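Local coordinates for protein DNA polymerase sliding clamp 2 (Thermococcus kodakarensis, PDB 3LX2) that forms a ring-shaped homotrimer that probably encircles DNA and tethers the DNA polymerase and other proteins to it during replication, at residues K133-A138 and L186-H191; D153-M158 and Y200-L205; E96-V101 and W110-L115; F29-E34 and S59-E64; I36-I41 and V49-P54. All coordinates share one frame; numbering follows the deposited sequence.

Interaction 1 (K133-A138 and L186-H191); sequences KAVVLA and LLDLEH
A classic beta bulge interrupts the antiparallel pairing of the two strands: opposite the single residue Val135 stand two, Leu187 and Asp188. Val135 O receives two backbone bonds there. The one from Leu187 N is short and straight, 2.8 Å with 167° at the hydrogen. The one from Asp188 N is weak, at 3.4 Å. Val135 N in turn donates to Asp188 O. Further along, Lys133 and Glu190 exchange a regular pair of backbone bonds. The two methyls of Val135 are divided between the bulge residues. CG1, anti to the backbone N (chi1 -169°), touches Leu187 CD1 at 4.1 Å. CG2 lies against Asp188 CB at 3.8 Å. On the other face of the sheet Leu186 CD1 meets Val136 CG1 at 4.0 Å. Leu189 CD1 packs on Ala134 CB, also at 4.0 Å. Ile220 of the next strand touches Val136, and Leu164 from the four-stranded sheet packs on Val136 and Leu186. Strand 132-137 is bonded on its far side to strand 217-222, so within the chain strand 186-191 is the outermost strand at this end of the sheet. This is a bulged edge strand of the long antiparallel sheet that spans both domains of a PCNA clamp subunit.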
# COMPACT_ATOMS: atom_id res chain seq x y z
N LYS A 133 -13.29 16.43 31.65
CA LYS A 133 -13.06 15.01 31.43
C LYS A 133 -14.07 14.53 30.42
O LYS A 133 -15.26 14.82 30.57
CB LYS A 133 -13.17 14.16 32.70
CG LYS A 133 -13.48 12.70 32.34
CD LYS A 133 -13.63 11.74 33.50
CE LYS A 133 -13.28 10.29 33.07
NZ LYS A 133 -13.79 9.25 34.03
N ALA A 134 -13.62 13.74 29.44
CA ALA A 134 -14.52 13.27 28.42
C ALA A 134 -14.18 11.86 28.06
O ALA A 134 -13.10 11.41 28.40
CB ALA A 134 -14.46 14.15 27.22
N VAL A 135 -15.10 11.15 27.42
CA VAL A 135 -14.79 9.86 26.82
C VAL A 135 -15.20 10.02 25.38
O VAL A 135 -16.33 10.43 25.09
CB VAL A 135 -15.60 8.65 27.43
CG1 VAL A 135 -15.01 7.32 26.94
CG2 VAL A 135 -15.59 8.68 28.96
N VAL A 136 -14.30 9.69 24.47
CA VAL A 136 -14.55 9.93 23.08
C VAL A 136 -14.12 8.69 22.40
O VAL A 136 -13.40 7.90 23.01
CB VAL A 136 -13.66 11.07 22.55
CG1 VAL A 136 -13.89 12.32 23.30
CG2 VAL A 136 -12.18 10.64 22.68
N LEU A 137 -14.53 8.53 21.15
CA LEU A 137 -14.10 7.42 20.33
C LEU A 137 -12.79 7.77 19.63
O LEU A 137 -12.61 8.92 19.20
CB LEU A 137 -15.15 7.10 19.27
CG LEU A 137 -16.46 6.35 19.59
CD1 LEU A 137 -17.22 6.18 18.32
CD2 LEU A 137 -16.17 4.96 20.20
N ALA A 138 -11.91 6.80 19.48
CA ALA A 138 -10.57 7.05 18.93
C ALA A 138 -10.59 7.67 17.54
O ALA A 138 -9.77 8.56 17.24
CB ALA A 138 -9.73 5.77 18.92
N LEU A 186 -18.75 11.09 20.95
CA LEU A 186 -18.67 11.55 22.33
C LEU A 186 -19.51 10.60 23.21
O LEU A 186 -20.68 10.36 22.93
CB LEU A 186 -19.16 12.99 22.45
CG LEU A 186 -18.92 13.75 23.76
CD1 LEU A 186 -17.45 13.97 24.08
CD2 LEU A 186 -19.63 15.09 23.75
N LEU A 187 -18.91 9.99 24.21
CA LEU A 187 -19.73 9.11 25.05
C LEU A 187 -20.10 9.80 26.36
O LEU A 187 -21.13 9.48 26.96
CB LEU A 187 -19.06 7.79 25.33
CG LEU A 187 -18.67 6.83 24.21
CD1 LEU A 187 -18.08 5.57 24.85
CD2 LEU A 187 -19.85 6.46 23.34
N ASP A 188 -19.31 10.79 26.76
CA ASP A 188 -19.45 11.36 28.09
C ASP A 188 -18.67 12.65 28.21
O ASP A 188 -17.58 12.77 27.66
CB ASP A 188 -18.95 10.34 29.13
CG ASP A 188 -18.99 10.89 30.55
OD1 ASP A 188 -20.00 11.52 30.93
OD2 ASP A 188 -17.99 10.72 31.29
N LEU A 189 -19.22 13.60 28.95
CA LEU A 189 -18.58 14.90 29.06
C LEU A 189 -18.89 15.62 30.36
O LEU A 189 -20.03 15.99 30.63
CB LEU A 189 -18.91 15.77 27.85
CG LEU A 189 -18.42 17.20 27.94
CD1 LEU A 189 -16.89 17.24 28.02
CD2 LEU A 189 -18.95 17.94 26.74
N GLU A 190 -17.86 15.86 31.14
CA GLU A 190 -18.05 16.41 32.44
C GLU A 190 -17.11 17.61 32.55
O GLU A 190 -15.92 17.49 32.29
CB GLU A 190 -17.78 15.34 33.51
CG GLU A 190 -18.64 15.42 34.75
CD GLU A 190 -20.16 15.39 34.44
OE1 GLU A 190 -20.66 14.38 33.90
OE2 GLU A 190 -20.84 16.40 34.73
N HIS A 191 -17.69 18.77 32.86
CA HIS A 191 -16.95 20.00 33.12
C HIS A 191 -17.15 20.38 34.58
O HIS A 191 -18.29 20.51 35.04
CB HIS A 191 -17.48 21.15 32.25
CG HIS A 191 -16.45 22.19 31.92
ND1 HIS A 191 -15.56 22.69 32.85
CD2 HIS A 191 -16.17 22.82 30.76
CE1 HIS A 191 -14.77 23.58 32.27
NE2 HIS A 191 -15.12 23.67 31.00

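Interaction 2 (D153-M158 and Y200-L205); sequences DSIYFM and YGVAYL
Leu205 CD1 points into the apolar centre, where it meets the Phe157 ring tip to tip, 3.5 Å from CE2. The same methyl lies 3.8 Å from Ile155 CG2. That branch of Ile155 sits between its own backbone N and carbonyl carbon, because CG1 takes the position anti to the N (chi1 -176°). CG2 also lies at the edge of the Phe157 ring, in its plane. Val202 CG2 covers Ile155 from the helix side, 3.7 Å from CB. Tyr200 and Phe157 form a T-shaped pair: the tyrosine turns its edge to the phenylalanine face, with planes at 90° and centroids 5.6 Å apart. The hydroxyl of the buried Tyr200 is satisfied by Ile226 O.

The contact joins two strands of the C-terminal domain's four-stranded sheet to the start of helix 202-209. Helix 138-151 packs on Ile155, Val202 and Leu205. Ile155 N donates to Tyr200 O at 2.8 Å, and Tyr200 N donates back to Ile155 O at 3.0 Å. Gly201 is the helix N-cap residue. Val202 N donates to Asp153 O at 2.9 Å, from well above the carbonyl plane. At the polar edge Asp153 OD2 forms a salt bridge, and Ser154 OG a hydrogen bond, with Arg247. Apolar packing thus holds the strand-to-helix junction, backbone polar atoms pair across it, and Arg247 meets the charge of Asp153 at the margin.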
# COMPACT_ATOMS: atom_id res chain seq x y z
N ASP A 153 0.69 23.07 13.82
CA ASP A 153 1.42 22.07 14.58
C ASP A 153 0.83 21.97 16.00
O ASP A 153 1.22 21.12 16.80
CB ASP A 153 2.91 22.45 14.62
CG ASP A 153 3.14 23.96 14.99
OD1 ASP A 153 2.82 24.88 14.16
OD2 ASP A 153 3.65 24.20 16.11
N SER A 154 -0.15 22.81 16.28
CA SER A 154 -0.76 22.87 17.59
C SER A 154 -2.22 22.60 17.46
O SER A 154 -2.81 22.97 16.44
CB SER A 154 -0.59 24.26 18.16
OG SER A 154 0.69 24.35 18.72
N ILE A 155 -2.81 21.94 18.46
CA ILE A 155 -4.24 21.73 18.49
C ILE A 155 -4.80 22.19 19.81
O ILE A 155 -4.22 21.91 20.87
CB ILE A 155 -4.69 20.24 18.12
CG1 ILE A 155 -6.21 20.12 18.06
CG2 ILE A 155 -4.11 19.21 19.07
CD1 ILE A 155 -6.75 18.83 17.41
N TYR A 156 -5.93 22.88 19.73
CA TYR A 156 -6.63 23.39 20.90
C TYR A 156 -7.69 22.43 21.31
O TYR A 156 -8.47 21.96 20.48
CB TYR A 156 -7.25 24.78 20.63
CG TYR A 156 -6.24 25.89 20.67
CD1 TYR A 156 -5.92 26.51 21.88
CD2 TYR A 156 -5.56 26.30 19.52
CE1 TYR A 156 -4.97 27.52 21.95
CE2 TYR A 156 -4.62 27.33 19.58
CZ TYR A 156 -4.33 27.93 20.81
OH TYR A 156 -3.39 28.94 20.94
N PHE A 157 -7.68 22.14 22.61
CA PHE A 157 -8.70 21.34 23.27
C PHE A 157 -9.49 22.35 24.06
O PHE A 157 -8.93 23.08 24.87
CB PHE A 157 -8.03 20.32 24.23
CG PHE A 157 -7.66 19.01 23.58
CD1 PHE A 157 -8.12 17.80 24.10
CD2 PHE A 157 -6.86 18.99 22.45
CE1 PHE A 157 -7.81 16.59 23.51
CE2 PHE A 157 -6.54 17.78 21.83
CZ PHE A 157 -7.01 16.57 22.35
N MET A 158 -10.80 22.40 23.82
CA MET A 158 -11.69 23.30 24.57
C MET A 158 -13.01 22.62 24.96
O MET A 158 -13.56 21.81 24.20
CB MET A 158 -12.08 24.54 23.75
CG MET A 158 -10.95 25.23 22.96
SD MET A 158 -11.67 26.56 21.93
CE MET A 158 -12.58 27.49 23.20
N TYR A 200 -1.79 21.55 22.55
CA TYR A 200 -0.82 20.47 22.57
C TYR A 200 -0.33 20.24 21.15
O TYR A 200 -0.93 20.73 20.16
CB TYR A 200 -1.44 19.21 23.18
CG TYR A 200 -2.16 19.51 24.47
CD1 TYR A 200 -1.47 19.56 25.65
CD2 TYR A 200 -3.52 19.78 24.49
CE1 TYR A 200 -2.11 19.88 26.82
CE2 TYR A 200 -4.18 20.11 25.67
CZ TYR A 200 -3.46 20.14 26.84
OH TYR A 200 -4.04 20.46 28.04
N GLY A 201 0.78 19.53 21.07
CA GLY A 201 1.43 19.33 19.81
C GLY A 201 0.72 18.25 19.02
O GLY A 201 0.65 17.10 19.45
N VAL A 202 0.18 18.62 17.87
CA VAL A 202 -0.43 17.66 16.97
C VAL A 202 0.36 16.36 16.76
O VAL A 202 -0.21 15.23 16.75
CB VAL A 202 -0.74 18.35 15.64
CG1 VAL A 202 -1.03 17.36 14.53
CG2 VAL A 202 -1.93 19.27 15.85
N ALA A 203 1.67 16.51 16.58
CA ALA A 203 2.52 15.41 16.17
C ALA A 203 2.44 14.41 17.27
O ALA A 203 2.18 13.22 17.05
CB ALA A 203 3.95 15.89 16.01
N TYR A 204 2.67 14.88 18.47
CA TYR A 204 2.56 14.03 19.65
C TYR A 204 1.24 13.19 19.76
O TYR A 204 1.29 11.96 19.91
CB TYR A 204 2.90 14.86 20.91
CG TYR A 204 4.37 15.39 20.93
CD1 TYR A 204 5.41 14.58 21.41
CD2 TYR A 204 4.70 16.67 20.46
CE1 TYR A 204 6.75 15.04 21.43
CE2 TYR A 204 6.05 17.14 20.46
CZ TYR A 204 7.06 16.32 20.95
OH TYR A 204 8.39 16.74 20.98
N LEU A 205 0.07 13.82 19.58
CA LEU A 205 -1.22 13.15 19.75
C LEU A 205 -1.50 12.09 18.69
O LEU A 205 -2.08 11.00 18.96
CB LEU A 205 -2.36 14.18 19.78
CG LEU A 205 -2.29 15.40 20.75
CD1 LEU A 205 -3.63 15.97 20.95
CD2 LEU A 205 -1.71 15.09 22.12

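Interaction 3 (E96-V101 and W110-L115); sequences ENFLEV and WFKLPL
Val101 and Phe111 are joined by two short, straight backbone bonds. Val101 N reaches Phe111 O at 2.7 Å, and Phe111 N reaches Val101 O at the same 2.7 Å, each with 172° at the hydrogen. Val101 O also takes a CA-H contact from Trp110 CA at 3.2 Å. The next hydrogen-bonded pair is Leu99 with Leu113, and Leu115 N closes the row on Asn97 O at 3.2 Å. On the face that holds Leu99 and Leu113, these two side chains lie side by side and point the same way. Leu113 CD1 crosses to Val101 CG2 at 3.8 Å. On the other face the extended Glu100 chain, with CG anti to the backbone N (chi1 174°), passes the Trp110 ring. Its CG and its OE2 each lie 3.8 Å from Trp110 CE3. Glu100 OE1 forms a long, weak ion pair with Arg92. The two strands form the beta hairpin 98-104 and 108-114. Phe76 and Val79 of helix 73-80 cover its leucine face. Such edge pairing is how PCNA subunits close into a ring: beyond strand 108-114, the last of its sheet within the chain, an antiparallel strand of a neighbouring subunit continues the sheet, and Ser173 OG of that subunit bonds to Lys112 O.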
# COMPACT_ATOMS: atom_id res chain seq x y z
N GLU A 96 20.52 -16.12 31.87
CA GLU A 96 21.35 -15.11 31.17
C GLU A 96 20.69 -13.71 31.06
O GLU A 96 19.57 -13.49 31.58
CB GLU A 96 21.80 -15.62 29.79
CG GLU A 96 23.05 -16.53 29.79
CD GLU A 96 22.73 -18.00 29.46
OE1 GLU A 96 23.01 -18.46 28.31
OE2 GLU A 96 22.21 -18.71 30.35
N ASN A 97 21.36 -12.78 30.37
CA ASN A 97 20.77 -11.46 30.16
C ASN A 97 20.28 -11.17 28.76
O ASN A 97 20.69 -10.17 28.11
CB ASN A 97 21.64 -10.34 30.73
CG ASN A 97 21.75 -10.42 32.23
OD1 ASN A 97 21.13 -9.64 32.97
ND2 ASN A 97 22.50 -11.41 32.71
N PHE A 98 19.38 -12.05 28.32
CA PHE A 98 18.61 -11.91 27.09
C PHE A 98 17.11 -12.01 27.38
O PHE A 98 16.69 -12.80 28.23
CB PHE A 98 18.99 -13.01 26.10
CG PHE A 98 20.15 -12.66 25.24
CD1 PHE A 98 19.97 -11.96 24.07
CD2 PHE A 98 21.44 -13.06 25.60
CE1 PHE A 98 21.07 -11.62 23.25
CE2 PHE A 98 22.54 -12.75 24.79
CZ PHE A 98 22.35 -12.03 23.62
N LEU A 99 16.31 -11.22 26.68
CA LEU A 99 14.87 -11.54 26.67
C LEU A 99 14.65 -12.58 25.58
O LEU A 99 15.06 -12.39 24.41
CB LEU A 99 14.06 -10.30 26.39
CG LEU A 99 12.57 -10.36 26.06
CD1 LEU A 99 11.74 -10.69 27.27
CD2 LEU A 99 12.15 -8.98 25.53
N GLU A 100 14.05 -13.69 25.93
CA GLU A 100 13.64 -14.57 24.89
C GLU A 100 12.18 -14.25 24.43
O GLU A 100 11.25 -14.14 25.28
CB GLU A 100 13.87 -16.04 25.29
CG GLU A 100 13.34 -17.04 24.29
CD GLU A 100 13.90 -18.44 24.51
OE1 GLU A 100 14.10 -18.84 25.71
OE2 GLU A 100 14.13 -19.14 23.47
N VAL A 101 11.99 -14.10 23.10
CA VAL A 101 10.69 -13.73 22.52
C VAL A 101 10.22 -14.79 21.54
O VAL A 101 10.90 -15.13 20.56
CB VAL A 101 10.77 -12.40 21.72
CG1 VAL A 101 9.38 -11.95 21.18
CG2 VAL A 101 11.44 -11.31 22.53
N TRP A 110 11.55 -18.03 17.67
CA TRP A 110 12.08 -17.71 19.00
C TRP A 110 13.30 -16.86 18.83
O TRP A 110 14.32 -17.30 18.26
CB TRP A 110 12.48 -18.95 19.81
CG TRP A 110 11.38 -19.86 20.28
CD1 TRP A 110 10.96 -21.03 19.66
CD2 TRP A 110 10.55 -19.72 21.44
NE1 TRP A 110 9.95 -21.63 20.39
CE2 TRP A 110 9.66 -20.85 21.47
CE3 TRP A 110 10.49 -18.80 22.49
CZ2 TRP A 110 8.73 -21.05 22.49
CZ3 TRP A 110 9.57 -18.99 23.50
CH2 TRP A 110 8.69 -20.11 23.48
N PHE A 111 13.19 -15.63 19.30
CA PHE A 111 14.24 -14.65 19.23
C PHE A 111 14.85 -14.48 20.59
O PHE A 111 14.18 -14.60 21.62
CB PHE A 111 13.63 -13.29 18.92
CG PHE A 111 13.37 -13.07 17.51
CD1 PHE A 111 14.39 -12.65 16.66
CD2 PHE A 111 12.10 -13.32 16.97
CE1 PHE A 111 14.15 -12.47 15.30
CE2 PHE A 111 11.87 -13.16 15.64
CZ PHE A 111 12.90 -12.72 14.81
N LYS A 112 16.12 -14.12 20.58
CA LYS A 112 16.77 -13.64 21.80
C LYS A 112 17.35 -12.23 21.62
O LYS A 112 18.14 -11.97 20.68
CB LYS A 112 17.82 -14.61 22.29
CG LYS A 112 17.19 -15.66 23.15
CD LYS A 112 18.22 -16.49 23.90
CE LYS A 112 18.78 -17.54 22.98
NZ LYS A 112 19.28 -18.69 23.77
N LEU A 113 16.93 -11.34 22.52
CA LEU A 113 17.35 -9.93 22.42
C LEU A 113 18.16 -9.51 23.62
O LEU A 113 17.79 -9.83 24.74
CB LEU A 113 16.14 -9.00 22.28
CG LEU A 113 14.95 -9.40 21.44
CD1 LEU A 113 13.80 -8.44 21.78
CD2 LEU A 113 15.24 -9.43 19.92
N PRO A 114 19.25 -8.76 23.39
CA PRO A 114 20.17 -8.40 24.49
C PRO A 114 19.51 -7.38 25.37
O PRO A 114 18.91 -6.44 24.88
CB PRO A 114 21.36 -7.80 23.76
CG PRO A 114 20.73 -7.13 22.53
CD PRO A 114 19.57 -8.04 22.14
N LEU A 115 19.58 -7.59 26.66
CA LEU A 115 19.02 -6.66 27.62
C LEU A 115 20.01 -5.57 27.87
O LEU A 115 21.20 -5.73 27.59
CB LEU A 115 18.76 -7.39 28.92
CG LEU A 115 17.63 -8.41 28.76
CD1 LEU A 115 17.54 -9.29 29.98
CD2 LEU A 115 16.34 -7.64 28.48

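Interaction 4 (F29-E34 and S59-E64); sequences FQVNME and SKYSVE
Tyr61 OH donates a 2.7 Å hydrogen bond to Asn32 O. It approaches nearly in line with the carbonyl, at 163°, and Asn32 O lies in the plane of the tyrosine ring, at its edge. Met33 O comes up obliquely to the same ring, 3.2 Å from Tyr61 CE2. Two successive backbone carbonyls, of Asn32 and Met33, therefore border one tyrosine. Beside it, Val63 CG2 meets Val31 CG1 at 3.8 Å, the two valines crossing obliquely. The same Val63 methyl lies 3.8 Å from Asn32 O. Met33, its chain bent twice, brings SD to 3.8 Å from Val63 O.

In the next shell, the position of the Tyr61 ring follows from its first torsion: CG is anti to the backbone N (chi1 -170°), and the ring reaches out to Asn32 and Met33. Segment 29-34 has bonds of its own. Gln30 NE2 donates to Asn32 OD1 at 3.2 Å, and Met33 N is bonded to Glu66 OE2. Phe58 meets the Tyr61 ring, and Phe3 touches both valines. The contact is a surface one that joins two sheets. Strand 60-63 is weakly bonded and outermost, within this chain, in the five-stranded sheet, next to strand 3-7. Strand 26-31 belongs to the nine-stranded sheet, where it runs between strands 67-72 and 35-41.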
# COMPACT_ATOMS: atom_id res chain seq x y z
N PHE A 29 10.83 -2.26 31.58
CA PHE A 29 9.64 -2.96 32.01
C PHE A 29 9.83 -3.46 33.42
O PHE A 29 10.65 -4.31 33.69
CB PHE A 29 9.33 -4.09 31.05
CG PHE A 29 8.39 -3.70 29.92
CD1 PHE A 29 8.05 -2.37 29.69
CD2 PHE A 29 7.85 -4.68 29.08
CE1 PHE A 29 7.21 -2.01 28.66
CE2 PHE A 29 7.01 -4.31 28.03
CZ PHE A 29 6.68 -2.97 27.84
N GLN A 30 9.06 -2.93 34.35
CA GLN A 30 9.06 -3.55 35.66
C GLN A 30 8.14 -4.77 35.64
O GLN A 30 6.92 -4.65 35.58
CB GLN A 30 8.67 -2.58 36.76
CG GLN A 30 8.75 -3.21 38.16
CD GLN A 30 10.20 -3.38 38.63
OE1 GLN A 30 11.05 -2.47 38.44
NE2 GLN A 30 10.51 -4.56 39.23
N VAL A 31 8.76 -5.93 35.71
CA VAL A 31 8.04 -7.17 35.73
C VAL A 31 7.82 -7.63 37.16
O VAL A 31 8.75 -8.12 37.81
CB VAL A 31 8.82 -8.26 34.99
CG1 VAL A 31 7.94 -9.43 34.79
CG2 VAL A 31 9.36 -7.75 33.69
N ASN A 32 6.57 -7.52 37.62
CA ASN A 32 6.18 -7.94 38.97
C ASN A 32 5.25 -9.12 39.02
O ASN A 32 4.75 -9.58 37.99
CB ASN A 32 5.48 -6.80 39.68
CG ASN A 32 6.33 -5.63 39.78
OD1 ASN A 32 7.56 -5.77 39.79
ND2 ASN A 32 5.73 -4.44 39.80
N MET A 33 5.01 -9.58 40.25
CA MET A 33 4.17 -10.75 40.45
C MET A 33 2.78 -10.44 39.96
O MET A 33 2.17 -11.26 39.32
CB MET A 33 4.11 -11.11 41.93
CG MET A 33 5.22 -12.03 42.38
SD MET A 33 4.55 -13.69 42.32
CE MET A 33 3.18 -13.50 43.50
N GLU A 34 2.29 -9.24 40.21
CA GLU A 34 0.90 -8.96 39.86
C GLU A 34 0.74 -8.32 38.45
O GLU A 34 -0.39 -8.14 37.94
CB GLU A 34 0.17 -8.21 41.02
CG GLU A 34 0.66 -6.77 41.37
CD GLU A 34 2.10 -6.64 42.00
OE1 GLU A 34 2.74 -7.65 42.44
OE2 GLU A 34 2.58 -5.48 42.06
N SER A 59 -2.56 -15.17 29.05
CA SER A 59 -2.93 -16.60 29.15
C SER A 59 -2.18 -17.38 30.22
O SER A 59 -2.78 -18.16 30.94
CB SER A 59 -2.74 -17.35 27.85
OG SER A 59 -2.99 -16.55 26.75
N LYS A 60 -0.86 -17.23 30.28
CA LYS A 60 -0.05 -17.82 31.36
C LYS A 60 0.82 -16.71 31.91
O LYS A 60 1.39 -15.93 31.20
CB LYS A 60 0.85 -18.99 30.90
CG LYS A 60 0.13 -20.16 30.19
CD LYS A 60 -0.13 -21.35 31.10
CE LYS A 60 -1.57 -21.94 30.93
NZ LYS A 60 -1.90 -23.22 31.78
N TYR A 61 0.89 -16.60 33.20
CA TYR A 61 1.68 -15.57 33.73
C TYR A 61 2.38 -16.25 34.84
O TYR A 61 1.72 -16.88 35.66
CB TYR A 61 0.79 -14.49 34.31
CG TYR A 61 1.59 -13.27 34.66
CD1 TYR A 61 1.81 -12.29 33.71
CD2 TYR A 61 2.14 -13.10 35.95
CE1 TYR A 61 2.54 -11.16 34.01
CE2 TYR A 61 2.87 -11.98 36.26
CZ TYR A 61 3.07 -11.00 35.28
OH TYR A 61 3.81 -9.86 35.51
N SER A 62 3.70 -16.14 34.87
CA SER A 62 4.45 -16.70 35.96
C SER A 62 5.82 -16.08 36.12
O SER A 62 6.68 -16.19 35.22
CB SER A 62 4.51 -18.25 35.87
OG SER A 62 5.79 -18.70 36.25
N VAL A 63 6.00 -15.41 37.27
CA VAL A 63 7.25 -14.71 37.64
C VAL A 63 7.80 -15.18 39.00
O VAL A 63 7.04 -15.38 39.96
CB VAL A 63 7.03 -13.18 37.77
CG1 VAL A 63 8.31 -12.50 38.29
CG2 VAL A 63 6.52 -12.56 36.45
N GLU A 64 9.11 -15.34 39.07
CA GLU A 64 9.74 -15.71 40.33
C GLU A 64 10.21 -14.46 41.07
O GLU A 64 9.42 -13.80 41.74
CB GLU A 64 10.87 -16.68 40.09
CG GLU A 64 10.43 -17.70 39.10
CD GLU A 64 10.62 -19.08 39.58
OE1 GLU A 64 11.77 -19.39 39.98
OE2 GLU A 64 9.61 -19.84 39.54

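Interaction 5 (I36-I41 and V49-P54); sequences IQMRAI and VDLNLP
Gln37 runs beside Asn52, the two side chains pointing the same way. Gln37 CB lies 3.7 Å from Leu51 O. CG, anti to its own carbonyl carbon (chi1 -70°), comes within 3.3 Å of Asn52 OD1. CD is a little further from that oxygen, at 3.6 Å. At the tip NE2 donates to Asn52 OD1 at 2.9 Å. The bond lies in the amide plane of Gln37 but is tilted from the carbonyl plane of Asn52, the two amides being turned 55° apart. The pair sits on a beta hairpin of strands 35-41 and 47-54, part of the long sheet of the clamp subunit. Paired backbone bonds link Ile36 with Leu53, Met38 with Leu51 and Ala40 with Val49. On the Gln37 face, Arg39 NE makes a salt bridge to Asp50 OD1, a weak bond at 3.5 Å. The guanidinium and the carboxylate are nearly perpendicular, at 86°. Arg39 NH1 has a firmer partner in Ile123 O. The other face is apolar. There Met38 stretches out fully and sets CE against Val49 CG1 at 3.8 Å, while its CB touches Leu51 CD2 at 3.9 Å. Leu20 of helix 10-21 packs on both Met38 and Val49.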
# COMPACT_ATOMS: atom_id res chain seq x y z
N ILE A 36 2.89 -6.19 34.82
CA ILE A 36 3.96 -5.37 34.20
C ILE A 36 3.58 -3.89 34.24
O ILE A 36 2.39 -3.50 34.10
CB ILE A 36 4.20 -5.78 32.71
CG1 ILE A 36 4.98 -7.08 32.57
CG2 ILE A 36 4.96 -4.70 31.91
CD1 ILE A 36 4.58 -7.89 31.33
N GLN A 37 4.61 -3.07 34.42
CA GLN A 37 4.48 -1.62 34.57
C GLN A 37 5.66 -0.93 33.95
O GLN A 37 6.80 -1.38 34.06
CB GLN A 37 4.36 -1.22 36.07
CG GLN A 37 3.02 -1.65 36.70
CD GLN A 37 2.94 -1.46 38.21
OE1 GLN A 37 3.95 -1.24 38.90
NE2 GLN A 37 1.74 -1.56 38.74
N MET A 38 5.38 0.18 33.30
CA MET A 38 6.40 1.03 32.79
C MET A 38 5.94 2.45 32.97
O MET A 38 4.76 2.75 32.90
CB MET A 38 6.65 0.74 31.32
CG MET A 38 7.45 1.83 30.65
SD MET A 38 7.52 1.47 28.90
CE MET A 38 8.07 3.03 28.28
N ARG A 39 6.92 3.32 33.20
CA ARG A 39 6.71 4.72 33.34
C ARG A 39 7.94 5.34 32.79
O ARG A 39 9.05 4.99 33.20
CB ARG A 39 6.54 5.12 34.79
CG ARG A 39 6.21 6.62 34.89
CD ARG A 39 5.73 7.08 36.25
NE ARG A 39 4.54 6.41 36.78
CZ ARG A 39 4.07 6.65 38.00
NH1 ARG A 39 4.70 7.54 38.79
NH2 ARG A 39 2.99 6.02 38.45
N ALA A 40 7.76 6.25 31.84
CA ALA A 40 8.91 6.86 31.19
C ALA A 40 8.52 8.24 30.69
O ALA A 40 7.31 8.58 30.62
CB ALA A 40 9.36 6.00 30.07
N ILE A 41 9.55 9.03 30.33
CA ILE A 41 9.36 10.38 29.76
C ILE A 41 10.25 10.55 28.55
O ILE A 41 11.38 10.09 28.52
CB ILE A 41 9.66 11.50 30.80
CG1 ILE A 41 8.84 11.32 32.07
CG2 ILE A 41 9.29 12.91 30.29
CD1 ILE A 41 9.10 12.43 33.13
N VAL A 49 4.53 8.48 29.74
CA VAL A 49 3.72 7.29 29.66
C VAL A 49 3.67 6.54 30.97
O VAL A 49 4.70 6.36 31.64
CB VAL A 49 4.11 6.39 28.47
CG1 VAL A 49 5.37 5.63 28.80
CG2 VAL A 49 3.00 5.48 28.17
N ASP A 50 2.46 6.14 31.34
CA ASP A 50 2.22 5.29 32.45
C ASP A 50 1.38 4.04 32.06
O ASP A 50 0.24 4.11 31.64
CB ASP A 50 1.61 6.08 33.60
CG ASP A 50 1.56 5.28 34.89
OD1 ASP A 50 2.36 4.34 35.04
OD2 ASP A 50 0.71 5.59 35.77
N LEU A 51 2.00 2.89 32.20
CA LEU A 51 1.51 1.67 31.61
C LEU A 51 1.36 0.62 32.70
O LEU A 51 2.32 0.31 33.44
CB LEU A 51 2.54 1.21 30.56
CG LEU A 51 2.52 -0.21 30.04
CD1 LEU A 51 1.18 -0.50 29.34
CD2 LEU A 51 3.67 -0.43 29.04
N ASN A 52 0.17 0.06 32.78
CA ASN A 52 -0.03 -1.05 33.69
C ASN A 52 -0.76 -2.28 33.11
O ASN A 52 -1.92 -2.21 32.73
CB ASN A 52 -0.66 -0.56 34.98
CG ASN A 52 -1.02 -1.70 35.90
OD1 ASN A 52 -0.19 -2.23 36.65
ND2 ASN A 52 -2.28 -2.11 35.82
N LEU A 53 -0.06 -3.40 33.10
CA LEU A 53 -0.55 -4.65 32.53
C LEU A 53 -0.64 -5.77 33.60
O LEU A 53 0.31 -6.51 33.83
CB LEU A 53 0.33 -5.08 31.34
CG LEU A 53 0.46 -4.13 30.14
CD1 LEU A 53 1.41 -4.67 29.03
CD2 LEU A 53 -0.84 -3.73 29.59
N PRO A 54 -1.80 -5.89 34.25
CA PRO A 54 -1.98 -6.87 35.34
C PRO A 54 -1.94 -8.30 34.81
O PRO A 54 -2.40 -8.56 33.71
CB PRO A 54 -3.38 -6.55 35.89
CG PRO A 54 -3.73 -5.21 35.35
CD PRO A 54 -3.02 -5.09 34.02

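How the interactions relate
From the N terminus, strand 26-31 leads into interaction 5, the hairpin 36-41 with 49-54. Interaction 4 closes around that hairpin when 59-64 returns to 29-34. The two touch directly: Gln30 N probably bonds to Gln37 O at 2.8 Å, and Phe29 packs on Met38. Interaction 3 follows as a separate short hairpin. It reaches the same five-stranded sheet as interaction 4, their centres about 16 Å apart. After strand 108-114 the chain crosses to the other side of the molecule. There interactions 1 and 2 alternate along the sequence, so their loops cross without touching. Interactions 1, 4 and 5 reach the nine-stranded sheet, while interaction 2 lies on the four-stranded one.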